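Local structure of uncharacterized protein MTH_862 (Methanothermobacter thermautotrophicus, 2R47) at residues 7-10 / 14-17; 43-48 / 121-126. The protein is of unknown function but belongs to the archaeal DUF2124 family and is found as an assembly of two copies. All blocks are in the same frame, centred on the assembly; numbering follows the deposited sequence.

Interaction 1. Residues 7-10 / 14-17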
loop_
_atom_site.group_PDB
_atom_site.type_symbol
_atom_site.label_atom_id
_atom_site.label_comp_id
_atom_site.label_asym_id
_atom_site.label_seq_id
_atom_site.Cartn_x
_atom_site.Cartn_y
_atom_site.Cartn_z
ATOM N N LYS A 7 3.937 -17.992 13.165
ATOM C CA LYS A 7 5.320 -17.689 12.834
ATOM C C LYS A 7 5.554 -16.217 12.625
ATOM O O LYS A 7 4.599 -15.453 12.535
ATOM C CB LYS A 7 5.684 -18.383 11.549
ATOM C CG LYS A 7 4.801 -18.015 10.399
ATOM C CD LYS A 7 5.229 -18.872 9.220
ATOM C CE LYS A 7 4.319 -18.700 8.049
ATOM N NZ LYS A 7 4.821 -19.611 6.965
ATOM N N GLU A 8 6.819 -15.847 12.481
ATOM C CA GLU A 8 7.190 -14.436 12.288
ATOM C C GLU A 8 7.696 -14.236 10.872
ATOM O O GLU A 8 8.163 -15.183 10.228
ATOM C CB GLU A 8 8.302 -14.006 13.266
ATOM C CG GLU A 8 7.959 -14.189 14.726
ATOM C CD GLU A 8 9.059 -13.664 15.681
ATOM O OE1 GLU A 8 9.999 -12.962 15.205
ATOM O OE2 GLU A 8 8.965 -13.958 16.906
ATOM N N PHE A 9 7.648 -12.998 10.390
ATOM C CA PHE A 9 8.195 -12.695 9.088
ATOM C C PHE A 9 8.824 -11.317 9.149
ATOM O O PHE A 9 8.536 -10.533 10.062
ATOM C CB PHE A 9 7.132 -12.760 7.967
ATOM C CG PHE A 9 5.994 -11.794 8.144
ATOM C CD1 PHE A 9 6.091 -10.465 7.649
ATOM C CD2 PHE A 9 4.840 -12.186 8.849
ATOM C CE1 PHE A 9 5.020 -9.554 7.839
ATOM C CE2 PHE A 9 3.762 -11.279 9.053
ATOM C CZ PHE A 9 3.854 -9.976 8.543
ATOM N N ARG A 10 9.634 -11.015 8.145
ATOM C CA ARG A 10 10.325 -9.736 8.076
ATOM C C ARG A 10 10.442 -9.316 6.619
ATOM O O ARG A 10 10.770 -10.124 5.739
ATOM C CB ARG A 10 11.702 -9.878 8.737
ATOM C CG ARG A 10 12.505 -8.604 8.720
ATOM C CD ARG A 10 13.622 -8.649 9.758
ATOM N NE ARG A 10 14.513 -7.495 9.665
ATOM C CZ ARG A 10 14.183 -6.215 9.889
ATOM N NH1 ARG A 10 12.919 -5.832 10.167
ATOM N NH2 ARG A 10 15.129 -5.290 9.784
ATOM N N GLU A 14 8.390 -11.288 2.434
ATOM C CA GLU A 14 7.823 -12.317 3.320
ATOM C C GLU A 14 6.404 -11.997 3.734
ATOM O O GLU A 14 5.628 -12.886 3.975
ATOM C CB GLU A 14 8.692 -12.502 4.563
ATOM C CG GLU A 14 10.121 -13.039 4.215
ATOM C CD GLU A 14 11.019 -13.196 5.417
ATOM O OE1 GLU A 14 10.484 -13.434 6.521
ATOM O OE2 GLU A 14 12.269 -13.077 5.261
ATOM N N HIS A 15 6.087 -10.710 3.875
ATOM C CA HIS A 15 4.716 -10.288 4.182
ATOM C C HIS A 15 3.746 -10.767 3.086
ATOM O O HIS A 15 2.709 -11.417 3.380
ATOM C CB HIS A 15 4.676 -8.759 4.282
ATOM C CG HIS A 15 3.452 -8.227 4.966
ATOM N ND1 HIS A 15 3.205 -6.883 5.082
ATOM C CD2 HIS A 15 2.434 -8.861 5.614
ATOM C CE1 HIS A 15 2.076 -6.697 5.754
ATOM N NE2 HIS A 15 1.583 -7.887 6.075
ATOM N N LEU A 16 4.096 -10.502 1.825
ATOM C CA LEU A 16 3.299 -11.035 0.721
ATOM C C LEU A 16 3.285 -12.573 0.708
ATOM O O LEU A 16 2.241 -13.210 0.459
ATOM C CB LEU A 16 3.826 -10.500 -0.635
ATOM C CG LEU A 16 3.880 -8.960 -0.806
ATOM C CD1 LEU A 16 4.469 -8.626 -2.195
ATOM C CD2 LEU A 16 2.496 -8.369 -0.606
ATOM N N GLY A 17 4.450 -13.172 0.959
ATOM C CA GLY A 17 4.560 -14.643 0.960
ATOM C C GLY A 17 3.688 -15.380 1.960
ATOM O O GLY A 17 3.047 -16.398 1.613
HETATM O O HOH W 1 11.121 -10.183 3.099
#
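F9 and H15 bring their rings together where strand 4-10 runs directly into helix 11-22. From its base, F9 CB lies against the E14 side chain, 3.7 Å from E14 OE1. Further out, F9 CD1 passes over the start of H15, close to H15 CA and N; F9 CE1 then meets H15 CB and CG, and at the far end F9 CZ comes to 3.4 Å from H15 CD2. F9 CG stands between the backbone N and the carbonyl carbon (chi1 61°), a setting that turns the ring toward the helix. The planes of the two rings differ by 17° and their centroids are 4.9 Å apart, so this is a near-parallel pair slid so far that overlap is slight.

The polar half of the contact belongs to E14: from the first helical turn its extended chain reaches back to R10, the last strand residue. R10 N donates to E14 OE1 at 3.0 Å, with an N-H...O angle of 157°, and arrives from above the carboxylate plane. One water joins the same two residues, lying within hydrogen-bonding distance of R10 O and accepting from E14 N, 3.0 Å from the water oxygen.

F9 and H15 both pack on I144 of strand 142-154, while residues 7-10 form an antiparallel ladder with a strand of the second subunit, which carries the sheet across the interface.

Interaction 2. Residues 43-48 / 121-126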
loop_
_atom_site.group_PDB
_atom_site.type_symbol
_atom_site.label_atom_id
_atom_site.label_comp_id
_atom_site.label_asym_id
_atom_site.label_seq_id
_atom_site.Cartn_x
_atom_site.Cartn_y
_atom_site.Cartn_z
ATOM N N GLN A 43 -4.935 -3.504 -2.716
ATOM C CA GLN A 43 -4.323 -3.589 -4.070
ATOM C C GLN A 43 -2.983 -4.317 -4.012
ATOM O O GLN A 43 -2.645 -5.104 -4.909
ATOM C CB GLN A 43 -4.146 -2.170 -4.662
ATOM C CG GLN A 43 -5.534 -1.634 -5.049
ATOM C CD GLN A 43 -5.604 -0.121 -5.261
ATOM O OE1 GLN A 43 -5.382 0.669 -4.373
ATOM N NE2 GLN A 43 -6.015 0.259 -6.428
ATOM N N LEU A 44 -2.237 -4.082 -2.945
ATOM C CA LEU A 44 -0.918 -4.708 -2.770
ATOM C C LEU A 44 -1.043 -6.205 -2.626
ATOM O O LEU A 44 -0.341 -6.984 -3.300
ATOM C CB LEU A 44 -0.173 -4.115 -1.564
ATOM C CG LEU A 44 1.201 -4.769 -1.299
ATOM C CD1 LEU A 44 2.168 -4.524 -2.471
ATOM C CD2 LEU A 44 1.762 -4.257 -0.006
ATOM N N PHE A 45 -1.945 -6.634 -1.762
ATOM C CA PHE A 45 -2.063 -8.078 -1.516
ATOM C C PHE A 45 -2.789 -8.816 -2.643
ATOM O O PHE A 45 -2.462 -9.978 -2.944
ATOM C CB PHE A 45 -2.647 -8.342 -0.117
ATOM C CG PHE A 45 -1.634 -8.082 0.964
ATOM C CD1 PHE A 45 -0.777 -9.103 1.372
ATOM C CD2 PHE A 45 -1.427 -6.797 1.467
ATOM C CE1 PHE A 45 0.201 -8.882 2.363
ATOM C CE2 PHE A 45 -0.437 -6.556 2.421
ATOM C CZ PHE A 45 0.399 -7.604 2.857
ATOM N N ALA A 46 -3.744 -8.151 -3.281
ATOM C CA ALA A 46 -4.339 -8.665 -4.539
ATOM C C ALA A 46 -3.302 -8.893 -5.626
ATOM O O ALA A 46 -3.311 -9.942 -6.308
ATOM C CB ALA A 46 -5.441 -7.710 -5.051
ATOM N N TYR A 47 -2.388 -7.943 -5.794
ATOM C CA TYR A 47 -1.257 -8.114 -6.686
ATOM C C TYR A 47 -0.471 -9.387 -6.383
ATOM O O TYR A 47 -0.091 -10.103 -7.296
ATOM C CB TYR A 47 -0.277 -6.910 -6.660
ATOM C CG TYR A 47 0.729 -7.013 -7.820
ATOM C CD1 TYR A 47 0.304 -6.822 -9.143
ATOM C CD2 TYR A 47 2.078 -7.342 -7.588
ATOM C CE1 TYR A 47 1.196 -6.923 -10.220
ATOM C CE2 TYR A 47 3.003 -7.440 -8.677
ATOM C CZ TYR A 47 2.528 -7.248 -9.980
ATOM O OH TYR A 47 3.388 -7.363 -11.095
ATOM N N ALA A 48 -0.214 -9.664 -5.118
ATOM C CA ALA A 48 0.545 -10.849 -4.725
ATOM C C ALA A 48 -0.180 -12.138 -5.092
ATOM O O ALA A 48 0.445 -13.194 -5.214
ATOM C CB ALA A 48 0.822 -10.798 -3.192
ATOM N N MET A 121 -10.311 -13.871 7.365
ATOM C CA MET A 121 -8.979 -13.407 7.697
ATOM C C MET A 121 -8.940 -11.922 8.034
ATOM O O MET A 121 -9.820 -11.163 7.640
ATOM C CB MET A 121 -8.034 -13.654 6.513
ATOM C CG MET A 121 -7.741 -15.120 6.300
ATOM S SD MET A 121 -6.478 -15.413 5.038
ATOM C CE MET A 121 -5.331 -14.019 5.319
ATOM N N GLY A 122 -7.907 -11.538 8.772
ATOM C CA GLY A 122 -7.580 -10.145 8.958
ATOM C C GLY A 122 -6.158 -9.823 8.562
ATOM O O GLY A 122 -5.207 -10.581 8.836
ATOM N N LEU A 123 -5.982 -8.665 7.968
ATOM C CA LEU A 123 -4.655 -8.225 7.613
ATOM C C LEU A 123 -4.580 -6.832 8.209
ATOM O O LEU A 123 -5.384 -5.971 7.869
ATOM C CB LEU A 123 -4.588 -8.156 6.093
ATOM C CG LEU A 123 -3.320 -8.274 5.295
ATOM C CD1 LEU A 123 -2.670 -9.626 5.569
ATOM C CD2 LEU A 123 -3.737 -8.178 3.785
ATOM N N CYS A 124 -3.677 -6.605 9.165
ATOM C CA CYS A 124 -3.644 -5.287 9.790
ATOM C C CYS A 124 -2.206 -4.889 10.173
ATOM O O CYS A 124 -1.264 -5.659 9.988
ATOM C CB CYS A 124 -4.566 -5.259 11.037
ATOM S SG CYS A 124 -4.086 -6.416 12.346
ATOM N N TYR A 125 -2.067 -3.662 10.677
ATOM C CA TYR A 125 -0.804 -3.158 11.132
ATOM C C TYR A 125 -0.951 -2.785 12.599
ATOM O O TYR A 125 -2.037 -2.388 13.035
ATOM C CB TYR A 125 -0.343 -1.957 10.310
ATOM C CG TYR A 125 -0.021 -2.346 8.884
ATOM C CD1 TYR A 125 1.296 -2.638 8.481
ATOM C CD2 TYR A 125 -1.054 -2.504 7.956
ATOM C CE1 TYR A 125 1.563 -3.019 7.152
ATOM C CE2 TYR A 125 -0.799 -2.928 6.649
ATOM C CZ TYR A 125 0.503 -3.188 6.249
ATOM O OH TYR A 125 0.671 -3.590 4.932
ATOM N N MET A 126 0.163 -2.869 13.323
ATOM C CA MET A 126 0.261 -2.410 14.710
ATOM C C MET A 126 -0.777 -3.081 15.604
ATOM O O MET A 126 -1.289 -2.443 16.542
ATOM C CB MET A 126 0.148 -0.865 14.789
ATOM C CG MET A 126 1.100 -0.141 13.822
ATOM S SD MET A 126 2.828 -0.627 13.910
ATOM C CE MET A 126 3.291 0.195 15.450
#
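F45 and L123 meet between a helix and the central sheet of an alpha/beta fold: helix 40-48 packs over strand 118-125, one of the parallel strands of a mixed sheet. The nearest CA atoms, those of F45 and L123, are 9.5 Å apart, so side chains alone bridge the gap.

The apolar part is a CH-pi contact. L123 CD2 stands over one face of the F45 ring, 3.7 Å from the centroid and 18° off the ring normal. It is displaced toward the rim on the side of CG, where F45 CG to L123 CD2 is 3.5 Å. The two side chains approach from opposite directions: F45 extends from the helix, and L123, with CG anti to the backbone N (chi1 -155°), extends from the strand to present a single methyl.

The second contact, from a hydroxyl to a ring edge, is slighter. Y125 leaves the strand at an angle, and its long side chain brings the hydroxyl to the edge of the F45 ring, near the ring plane. L123 and Y125 therefore address different aspects of one phenyl group, the first a face and the second an edge.

Further rings adjoin it. F45 makes edge-to-face pairs with H15 and F19 of helix 11-22, and the Y125 ring meets that of F41. Y125 also packs on I12 of the second subunit.

At the phenyl edge, Y125 OH lies 4.0 Å from F45 CE2, a loose approach with no hydrogen bond between them.

Overall arrangement
Interaction 1 closes at residue 17, before interaction 2 opens at residue 43, so the two come in series along the chain, with centres about 12 Å apart. They nevertheless touch: H15 NE2 is 3.4 Å from F45 CZ, H15 CE1 packs against Y125 OH, and L16 CD2 against L44 CG. Helix 11-22 thus packs beside helix 40-48, and strand 142-154 receives side chains from both contacts, I144 from F9, H15 and L123. Interaction 2 lies nearer the centre of the chain, interaction 1 farther out. Both also touch the second subunit, so packing near the chain centre and at the subunit interface is connected through H15 and F45.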